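Local atomic coordinates of endo-1,3-beta-glucanase, family GH16 (Zobellia galactanivorans, PDB entry 4BPZ), a protein that probably hydrolyses internal beta-1,3-glucosidic bonds of glucans such as algal laminarin, as a marine family GH16 enzyme. Residues L146-N149 with S155-A158; K108-A113 with T243-E248; A197-V200 with T205-Y208; F186-L191 with I249-I254. The protein carries 1 engineered substitution. All blocks are in the same frame, centred on the assembly; numbering follows the deposited sequence. Where two conformers were deposited one is given.

Interaction 1 (L146-N149 with S155-A158); sequences LEQN and STIA. With GLC (alpha-D-glucopyranose), chain C.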
# COMPACT_ATOMS: atom_id res chain seq x y z
N LEU A 146 4.24 1.89 4.81
CA LEU A 146 4.07 0.93 5.89
C LEU A 146 3.95 -0.42 5.28
O LEU A 146 3.18 -0.65 4.33
CB LEU A 146 2.74 1.27 6.62
CG LEU A 146 2.24 0.32 7.74
CD1 LEU A 146 1.47 -0.85 7.24
CD2 LEU A 146 3.39 0.00 8.76
N GLU A 147 4.72 -1.43 5.79
CA GLU A 147 4.37 -2.82 5.68
C GLU A 147 4.53 -3.46 7.05
O GLU A 147 5.34 -3.02 7.87
CB GLU A 147 5.27 -3.56 4.72
CG GLU A 147 5.29 -3.05 3.30
CD GLU A 147 6.25 -3.84 2.41
OE1 GLU A 147 5.96 -4.96 1.97
OE2 GLU A 147 7.45 -3.37 2.20
N GLN A 148 3.74 -4.51 7.31
CA GLN A 148 4.09 -5.43 8.39
C GLN A 148 4.14 -6.80 7.85
O GLN A 148 3.31 -7.17 7.00
CB GLN A 148 3.09 -5.36 9.56
CG GLN A 148 3.20 -4.23 10.52
CD GLN A 148 2.60 -4.59 11.84
OE1 GLN A 148 1.41 -5.00 11.96
NE2 GLN A 148 3.34 -4.33 12.87
N ASN A 149 5.12 -7.59 8.28
CA ASN A 149 5.11 -8.98 7.96
C ASN A 149 4.14 -9.77 8.83
O ASN A 149 3.53 -9.24 9.72
CB ASN A 149 6.55 -9.57 7.94
CG ASN A 149 7.25 -9.48 9.27
OD1 ASN A 149 8.48 -9.14 9.31
ND2 ASN A 149 6.56 -9.74 10.33
N SER A 155 6.89 -4.76 14.90
CA SER A 155 7.70 -3.84 14.18
C SER A 155 7.01 -3.50 12.84
O SER A 155 6.18 -4.22 12.32
CB SER A 155 9.11 -4.44 14.03
OG SER A 155 9.66 -4.35 12.78
N THR A 156 7.36 -2.34 12.33
CA THR A 156 6.89 -1.91 11.01
C THR A 156 8.10 -1.72 10.10
O THR A 156 9.23 -1.46 10.56
CB THR A 156 6.05 -0.59 11.07
OG1 THR A 156 6.86 0.52 11.38
CG2 THR A 156 4.90 -0.69 12.04
N ILE A 157 7.79 -1.74 8.82
CA ILE A 157 8.77 -1.63 7.78
C ILE A 157 8.53 -0.44 6.91
O ILE A 157 7.34 -0.09 6.61
CB ILE A 157 8.57 -2.86 6.87
CG1 ILE A 157 8.94 -4.18 7.61
CG2 ILE A 157 9.30 -2.71 5.53
CD1 ILE A 157 8.30 -5.41 6.95
N ALA A 158 9.58 0.24 6.48
CA ALA A 158 9.52 1.32 5.42
C ALA A 158 10.60 0.86 4.48
O ALA A 158 11.66 0.55 4.83
CB ALA A 158 9.95 2.69 6.00
C1 GLC C . 6.80 -3.62 -1.64
C2 GLC C . 7.12 -4.82 -2.60
C3 GLC C . 5.82 -5.15 -3.35
C4 GLC C . 4.72 -5.42 -2.41
C5 GLC C . 4.49 -4.11 -1.70
C6 GLC C . 3.38 -4.15 -0.68
O1 GLC C . 6.73 -2.38 -2.31
O2 GLC C . 8.16 -4.41 -3.44
O3 GLC C . 6.06 -6.34 -4.21
O4 GLC C . 3.55 -5.87 -3.12
O5 GLC C . 5.70 -3.78 -0.97
O6 GLC C . 3.63 -5.10 0.35
O HOH W 1 6.58 -6.50 10.67
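Glu147 and Ile157 form a solitary bridge, one antiparallel hydrogen-bonded pair between two strands, and the same glutamate carries its carboxylate out to a bound glucose. The pair lies in the beta-jelly-roll sandwich of family GH16, where Glu147 closes the ExDxxE motif whose first position is the engineered Ser142; by analogy with relatives, this last glutamate is probably the general acid/base. Ile157 N donates to Glu147 O at 2.9 Å, while Glu147 N returns a bond of 3.1 Å to Ile157 O. Beside them Glu147 CB packs against Ile157 CB, and beyond CG the extended chain brings OE1 to accept a 2.8 Å bond from O6 of the glucose; Trp111 NE1 grips OE1 as well. Shortened to an alanine, Glu147 would lose its carboxylate, and glucose O6 would probably be left without this acceptor, with a gap next to Ile157 CG2. On the other face Leu146, its CG anti to the backbone N (chi1 174°), sets CD2 3.6 Å from Thr156 CB, the two side chains meeting at about a right angle. Past the bridge the two segments stay linked through Ser155 O, which takes a 2.8 Å bond from a water that in turn accepts from Asn149 N. Gln148 NE2 donates to Ser155 O at 2.9 Å, from above the carbonyl plane, 52° out of it.

Interaction 2 (K108-A113 with T243-E248); sequences KGTWPA and TDDIFE. With GLC (alpha-D-glucopyranose), chain C.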
# COMPACT_ATOMS: atom_id res chain seq x y z
N LYS A 108 -1.60 -13.61 12.46
CA LYS A 108 -0.50 -14.18 11.74
C LYS A 108 -0.88 -14.48 10.29
O LYS A 108 -2.00 -14.93 10.06
CB LYS A 108 -0.04 -15.50 12.46
CG LYS A 108 1.21 -16.12 11.89
CD LYS A 108 1.71 -17.23 12.86
CE LYS A 108 2.87 -17.90 12.15
NZ LYS A 108 3.72 -18.81 12.99
N GLY A 109 0.06 -14.29 9.38
CA GLY A 109 -0.17 -14.54 7.97
C GLY A 109 -0.56 -13.32 7.14
O GLY A 109 -0.54 -13.41 5.91
N THR A 110 -0.98 -12.25 7.80
CA THR A 110 -1.42 -11.04 7.12
C THR A 110 -0.23 -10.13 6.82
O THR A 110 0.74 -10.01 7.59
CB THR A 110 -2.45 -10.29 7.99
OG1 THR A 110 -1.81 -9.88 9.23
CG2 THR A 110 -3.69 -11.06 8.29
N TRP A 111 -0.33 -9.46 5.66
CA TRP A 111 0.71 -8.59 5.14
C TRP A 111 0.06 -7.30 4.68
O TRP A 111 -0.19 -7.13 3.44
CB TRP A 111 1.49 -9.33 4.05
CG TRP A 111 2.58 -8.58 3.37
CD1 TRP A 111 3.10 -7.34 3.68
CD2 TRP A 111 3.29 -9.06 2.21
NE1 TRP A 111 4.10 -7.01 2.75
CE2 TRP A 111 4.20 -8.05 1.86
CE3 TRP A 111 3.25 -10.24 1.48
CZ2 TRP A 111 5.08 -8.21 0.80
CZ3 TRP A 111 4.15 -10.41 0.41
CH2 TRP A 111 5.05 -9.40 0.09
N PRO A 112 -0.24 -6.39 5.54
CA PRO A 112 -0.84 -5.11 5.12
C PRO A 112 0.24 -4.20 4.56
O PRO A 112 1.42 -4.29 4.92
CB PRO A 112 -1.35 -4.50 6.47
CG PRO A 112 -0.29 -5.01 7.48
CD PRO A 112 -0.01 -6.45 7.04
N ALA A 113 -0.19 -3.26 3.70
CA ALA A 113 0.73 -2.29 3.16
C ALA A 113 0.02 -1.00 2.78
O ALA A 113 -1.13 -1.00 2.33
CB ALA A 113 1.46 -2.84 1.95
N THR A 243 -9.60 -17.07 10.06
CA THR A 243 -10.94 -16.76 9.57
C THR A 243 -10.93 -15.49 8.71
O THR A 243 -11.10 -15.56 7.49
CB THR A 243 -11.94 -16.57 10.72
OG1 THR A 243 -11.38 -15.69 11.71
CG2 THR A 243 -12.26 -17.91 11.37
N ASP A 244 -10.73 -14.34 9.35
CA ASP A 244 -10.69 -13.06 8.66
C ASP A 244 -9.94 -12.08 9.52
O ASP A 244 -9.72 -12.29 10.72
CB ASP A 244 -12.09 -12.60 8.29
CG ASP A 244 -13.03 -12.71 9.48
OD1 ASP A 244 -12.88 -11.99 10.45
OD2 ASP A 244 -13.94 -13.66 9.44
N ASP A 245 -9.51 -10.94 8.94
CA ASP A 245 -8.92 -9.86 9.72
C ASP A 245 -9.05 -8.57 8.95
O ASP A 245 -9.21 -8.59 7.70
CB ASP A 245 -7.44 -10.11 10.04
CG ASP A 245 -7.00 -9.46 11.31
OD1 ASP A 245 -7.82 -8.85 12.04
OD2 ASP A 245 -5.78 -9.56 11.61
N ILE A 246 -8.96 -7.45 9.65
CA ILE A 246 -9.18 -6.12 9.13
C ILE A 246 -7.98 -5.21 9.27
O ILE A 246 -7.30 -5.20 10.26
CB ILE A 246 -10.45 -5.49 9.80
CG1 ILE A 246 -11.72 -6.09 9.20
CG2 ILE A 246 -10.48 -3.97 9.72
CD1 ILE A 246 -13.02 -5.80 10.00
N PHE A 247 -7.81 -4.37 8.24
CA PHE A 247 -6.91 -3.19 8.21
C PHE A 247 -7.83 -1.98 8.19
O PHE A 247 -8.63 -1.86 7.24
CB PHE A 247 -6.12 -3.33 6.92
CG PHE A 247 -5.06 -2.29 6.61
CD1 PHE A 247 -4.62 -1.34 7.52
CD2 PHE A 247 -4.51 -2.29 5.33
CE1 PHE A 247 -3.66 -0.41 7.15
CE2 PHE A 247 -3.55 -1.38 4.97
CZ PHE A 247 -3.11 -0.48 5.89
N GLU A 248 -7.85 -1.19 9.23
CA GLU A 248 -8.81 -0.13 9.40
C GLU A 248 -8.11 1.22 9.25
O GLU A 248 -7.15 1.53 9.96
CB GLU A 248 -9.43 -0.22 10.79
CG GLU A 248 -10.53 0.78 10.94
CD GLU A 248 -11.25 0.75 12.27
OE1 GLU A 248 -10.71 0.19 13.23
OE2 GLU A 248 -12.35 1.31 12.36
C1 GLC C . 6.80 -3.62 -1.64
C2 GLC C . 7.12 -4.82 -2.60
C3 GLC C . 5.82 -5.15 -3.35
C4 GLC C . 4.72 -5.42 -2.41
C5 GLC C . 4.49 -4.11 -1.70
C6 GLC C . 3.38 -4.15 -0.68
O1 GLC C . 6.73 -2.38 -2.31
O2 GLC C . 8.16 -4.41 -3.44
O3 GLC C . 6.06 -6.34 -4.21
O4 GLC C . 3.55 -5.87 -3.12
O5 GLC C . 5.70 -3.78 -0.97
O6 GLC C . 3.63 -5.10 0.35
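Pro112 lays its CB over one face of the Phe247 ring, a CH-pi contact 4.2 Å from the centroid and 17° off the ring normal. This is packing across the two layers of the GH16 beta sandwich: strand segments 110-113 and 244-248 run nearly parallel, their axes 9.0 Å apart at closest, with no hydrogen bond joining them. Phe247 CG stands anti to the backbone N (chi1 -178°), which extends the ring toward strand 110-113 until its CE2 edge meets Ala113 O, in plane, at 3.6 Å. Ile228 and Leu104 also touch the ring. Farther along, Thr110 CG2 faces Asp245, whose OD2 is held by the backbone N of Lys107 while OD1 takes a weak bond from Ile246 N; Thr110 OG1 bonds to Lys107 O. On the side of strand 110-113 turned from Phe247 lies the glucan pocket. There Trp111, again with CG anti to its N (chi1 178°), hydrogen-bonds through NE1 to Glu147 OE1 and brings its indole obliquely up to the glucose. A leucine in place of Trp111 has no N-H to offer, and without the indole beside glucose O6 the Glu147 carboxylate would probably be less firmly fixed, held there by the sugar hydroxyl. Next to it the small Ala113 lets the sugar settle close, its CB 3.5 Å from glucose C6.

Interaction 3 (A197-V200 with T205-Y208); sequences AMKV and TLVY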
# COMPACT_ATOMS: atom_id res chain seq x y z
N ALA A 197 14.55 14.65 -0.74
CA ALA A 197 14.58 13.41 0.07
C ALA A 197 13.20 12.85 0.16
O ALA A 197 12.16 13.53 -0.03
CB ALA A 197 15.09 13.70 1.49
N MET A 198 13.16 11.57 0.53
CA MET A 198 11.92 10.88 0.96
C MET A 198 12.10 10.39 2.36
O MET A 198 13.07 9.67 2.64
CB MET A 198 11.65 9.75 0.05
CG MET A 198 11.28 10.25 -1.33
SD MET A 198 11.63 9.14 -2.63
CE MET A 198 13.43 8.95 -2.70
N LYS A 199 11.18 10.78 3.23
CA LYS A 199 11.25 10.45 4.65
C LYS A 199 9.98 9.70 5.02
O LYS A 199 8.89 10.19 4.72
CB LYS A 199 11.32 11.70 5.50
CG LYS A 199 12.52 12.60 5.22
CD LYS A 199 12.43 13.89 6.03
CE LYS A 199 13.48 14.90 5.70
NZ LYS A 199 13.41 16.05 6.61
N VAL A 200 10.11 8.53 5.64
CA VAL A 200 8.94 7.74 6.10
C VAL A 200 8.98 7.74 7.59
O VAL A 200 10.00 7.45 8.23
CB VAL A 200 8.96 6.33 5.53
CG1 VAL A 200 7.84 5.51 6.11
CG2 VAL A 200 8.94 6.40 4.02
N THR A 205 8.60 9.21 14.65
CA THR A 205 9.87 8.47 14.52
C THR A 205 10.18 8.29 13.09
O THR A 205 9.35 7.73 12.37
CB THR A 205 9.72 7.13 15.26
OG1 THR A 205 9.37 7.39 16.63
CG2 THR A 205 11.06 6.35 15.21
N LEU A 206 11.38 8.67 12.67
CA LEU A 206 11.81 8.40 11.31
C LEU A 206 12.11 6.93 11.17
O LEU A 206 12.91 6.37 11.92
CB LEU A 206 13.03 9.26 11.01
CG LEU A 206 13.55 9.06 9.56
CD1 LEU A 206 12.66 9.78 8.55
CD2 LEU A 206 15.01 9.57 9.45
N VAL A 207 11.48 6.28 10.19
CA VAL A 207 11.79 4.90 9.89
C VAL A 207 12.93 4.83 8.91
O VAL A 207 13.88 4.04 9.08
CB VAL A 207 10.53 4.14 9.38
CG1 VAL A 207 10.86 2.70 9.26
CG2 VAL A 207 9.36 4.34 10.34
N TYR A 208 12.87 5.64 7.87
CA TYR A 208 13.98 5.69 6.91
C TYR A 208 13.88 7.01 6.13
O TYR A 208 12.78 7.48 5.84
CB TYR A 208 13.93 4.49 5.92
CG TYR A 208 15.27 4.20 5.29
CD1 TYR A 208 16.22 3.44 5.96
CD2 TYR A 208 15.60 4.69 4.02
CE1 TYR A 208 17.47 3.20 5.40
CE2 TYR A 208 16.84 4.45 3.41
CZ TYR A 208 17.79 3.65 4.12
OH TYR A 208 18.97 3.35 3.57
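Val200 O receives two successive backbone N-H groups, from Val207 at 2.7 Å and, weakly, from Tyr208 at 3.4 Å, and round this oxygen the contact is tight. The axes of the two short segments approach to 5.6 Å at an angle of 119°, and within them the bridge is at Val200; Met198 pairs with Leu210 farther along. Val200 N sends a nearly straight bond of 2.9 Å to Tyr208 O, with an N-H...O angle of 172°, and Lys199 CA adds a CA-H...O contact to the same oxygen. Two residues facing one make a classic beta bulge, set in the hairpin of strands 197-202 and 205-211 within the GH16 sandwich. Val207, the first of the two bulge residues, has helix-like backbone angles. Its CB lies 3.5 Å from Val200 O, and the two valines meet through Val200 CG1 and Val207 CB. Both pack further on Ala158 of strand 155-163, and Tyr208, on the same face as Val200, leads its ring away from the pair to Phe160 and Leu173, so this part is covered by protein. The other side is looser and faces solvent. Leu206, with CG anti to the backbone N (chi1 -179°), lays CD1 against Val200 O and, at 3.8 Å, Lys199 CB. Beyond that CB the extended lysine chain leads its amine away from 205-208.

Interaction 4 (F186-L191 with I249-I254); sequences FHVYSL and IDYVRI. With CA (calcium ion), chain E.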
# COMPACT_ATOMS: atom_id res chain seq x y z
N PHE A 186 -4.78 3.42 16.90
CA PHE A 186 -4.40 4.12 15.67
C PHE A 186 -2.98 4.70 15.78
O PHE A 186 -2.60 5.26 16.79
CB PHE A 186 -5.39 5.26 15.37
CG PHE A 186 -6.70 4.85 14.83
CD1 PHE A 186 -6.79 4.34 13.51
CD2 PHE A 186 -7.86 4.86 15.64
CE1 PHE A 186 -7.99 3.93 13.00
CE2 PHE A 186 -9.08 4.45 15.09
CZ PHE A 186 -9.14 3.92 13.79
N HIS A 187 -2.23 4.59 14.67
CA HIS A 187 -1.00 5.30 14.49
C HIS A 187 -1.07 6.03 13.18
O HIS A 187 -1.89 5.69 12.29
CB HIS A 187 0.20 4.37 14.44
CG HIS A 187 0.43 3.59 15.73
ND1 HIS A 187 -0.36 2.57 16.17
CD2 HIS A 187 1.45 3.73 16.65
CE1 HIS A 187 0.12 2.09 17.35
NE2 HIS A 187 1.25 2.76 17.63
N VAL A 188 -0.20 7.06 12.99
CA VAL A 188 -0.13 7.77 11.70
C VAL A 188 1.13 7.32 10.99
O VAL A 188 2.25 7.54 11.45
CB VAL A 188 -0.18 9.30 11.91
CG1 VAL A 188 -0.07 9.98 10.57
CG2 VAL A 188 -1.45 9.70 12.60
N TYR A 189 0.97 6.79 9.79
CA TYR A 189 2.05 6.36 8.91
C TYR A 189 2.19 7.43 7.86
O TYR A 189 1.18 7.81 7.23
CB TYR A 189 1.62 5.05 8.27
CG TYR A 189 1.34 3.96 9.33
CD1 TYR A 189 2.38 3.21 9.89
CD2 TYR A 189 0.04 3.80 9.83
CE1 TYR A 189 2.12 2.27 10.87
CE2 TYR A 189 -0.18 2.87 10.89
CZ TYR A 189 0.84 2.13 11.39
OH TYR A 189 0.67 1.19 12.38
N SER A 190 3.37 8.01 7.69
CA SER A 190 3.49 9.15 6.77
C SER A 190 4.74 9.10 5.94
O SER A 190 5.76 8.50 6.27
CB SER A 190 3.35 10.48 7.52
OG SER A 190 4.42 10.72 8.36
N LEU A 191 4.65 9.86 4.84
CA LEU A 191 5.74 10.09 3.91
C LEU A 191 5.90 11.56 3.70
O LEU A 191 4.87 12.23 3.45
CB LEU A 191 5.41 9.40 2.56
CG LEU A 191 6.27 9.79 1.35
CD1 LEU A 191 7.73 9.33 1.52
CD2 LEU A 191 5.66 9.23 0.07
N ILE A 249 -8.61 2.02 8.32
CA ILE A 249 -7.98 3.30 7.96
C ILE A 249 -8.95 4.43 8.25
O ILE A 249 -10.05 4.53 7.68
CB ILE A 249 -7.56 3.25 6.45
CG1 ILE A 249 -6.47 2.20 6.31
CG2 ILE A 249 -7.10 4.62 6.03
CD1 ILE A 249 -6.25 1.83 4.93
N ASP A 250 -8.58 5.30 9.16
CA ASP A 250 -9.41 6.47 9.53
C ASP A 250 -9.42 7.52 8.44
O ASP A 250 -10.45 8.11 8.11
CB ASP A 250 -8.88 7.01 10.87
CG ASP A 250 -9.73 8.13 11.41
OD1 ASP A 250 -10.93 8.24 11.09
OD2 ASP A 250 -9.15 8.93 12.19
N TYR A 251 -8.26 7.79 7.83
CA TYR A 251 -8.22 8.77 6.79
C TYR A 251 -6.90 8.57 5.97
O TYR A 251 -5.93 8.01 6.47
CB TYR A 251 -8.21 10.24 7.31
CG TYR A 251 -7.17 10.63 8.30
CD1 TYR A 251 -5.83 10.82 7.94
CD2 TYR A 251 -7.52 10.85 9.66
CE1 TYR A 251 -4.88 11.27 8.84
CE2 TYR A 251 -6.58 11.27 10.57
CZ TYR A 251 -5.27 11.51 10.18
OH TYR A 251 -4.37 11.88 11.12
N VAL A 252 -6.98 9.12 4.77
CA VAL A 252 -5.77 9.35 3.90
C VAL A 252 -5.78 10.83 3.60
O VAL A 252 -6.82 11.34 3.14
CB VAL A 252 -5.89 8.54 2.59
CG1 VAL A 252 -4.76 8.89 1.63
CG2 VAL A 252 -5.92 7.06 2.89
N ARG A 253 -4.65 11.51 3.82
CA ARG A 253 -4.54 12.93 3.46
C ARG A 253 -3.21 13.11 2.70
O ARG A 253 -2.19 12.58 3.12
CB ARG A 253 -4.54 13.81 4.70
CG ARG A 253 -5.83 13.77 5.52
CD ARG A 253 -5.69 14.42 6.85
NE ARG A 253 -6.93 14.29 7.59
CZ ARG A 253 -7.03 14.48 8.90
NH1 ARG A 253 -6.03 14.89 9.61
NH2 ARG A 253 -8.22 14.24 9.46
N ILE A 254 -3.25 13.93 1.64
CA ILE A 254 -2.04 14.23 0.90
C ILE A 254 -1.96 15.76 0.77
O ILE A 254 -2.93 16.40 0.29
CB ILE A 254 -2.01 13.55 -0.49
CG1 ILE A 254 -2.25 12.05 -0.32
CG2 ILE A 254 -0.73 13.91 -1.20
CD1 ILE A 254 -2.23 11.25 -1.66
CA CA E . -12.36 8.95 9.34
O HOH W 2 -11.38 11.12 9.59
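The Phe186 ring meets Asp250 obliquely, Phe186 CE1 lying 3.8 Å from Asp250 CB, with the ring and carboxylate planes 43° apart and the two side chains crossing at about a right angle. The second flat group across the contact, the Tyr251 ring, has the guanidinium of Arg253 over the centre of one face, with Arg253 CZ 3.5 Å above the plane of the Tyr251 ring. Tyr251 OH touches Val188 CG2 at 3.9 Å. Both meetings lie on one sheet of the GH16 beta-jelly-roll sandwich and pass over strand 96-103, which runs between strands 187-193 and 244-255 and pairs with each; Arg101 of that middle strand touches both rings. Tyr251 reaches Val188 because its CG sits between the backbone N and the carbonyl carbon (chi1 54°), leaning the ring over strand 96-103 toward strand 187-193. The chain turns a corner at Asp250, and there this one residue holds the bound calcium twice, through its backbone O and through OD1. Gly62 O, Glu18 O, Glu20 OE2 and a water complete the site. The other carboxylate oxygen, OD2, forms a salt bridge with Arg101, so metal and guanidinium together probably fix the rotation of the group. Arg253 NH2 is likewise bound to Glu18 OE1, tying the guanidinium over the tyrosine to another calcium ligand. The two metal bonds of Asp250, from O and from OD1 to calcium, are both 2.4 Å long.

From the N terminus, 108-113 opens the widest loop, which interaction 2 closes only at 243-248. Within it interaction 1 closes a short loop, 146-149 to 155-158. Next 186-191 opens interaction 4, and the hairpin of interaction 3 forms and closes before 249-254 completes that loop. Interactions 1 and 3 thus follow in series inside interaction 2, interaction 3 lies also inside interaction 4, and interactions 2 and 4 cross while sharing strand 244-255. Interaction 2 joins the two layers of the sandwich, interaction 1 borders the glucan groove, and interaction 4 reaches the calcium site. Interaction 1 also touches interactions 3 and 4 through side-chain packing.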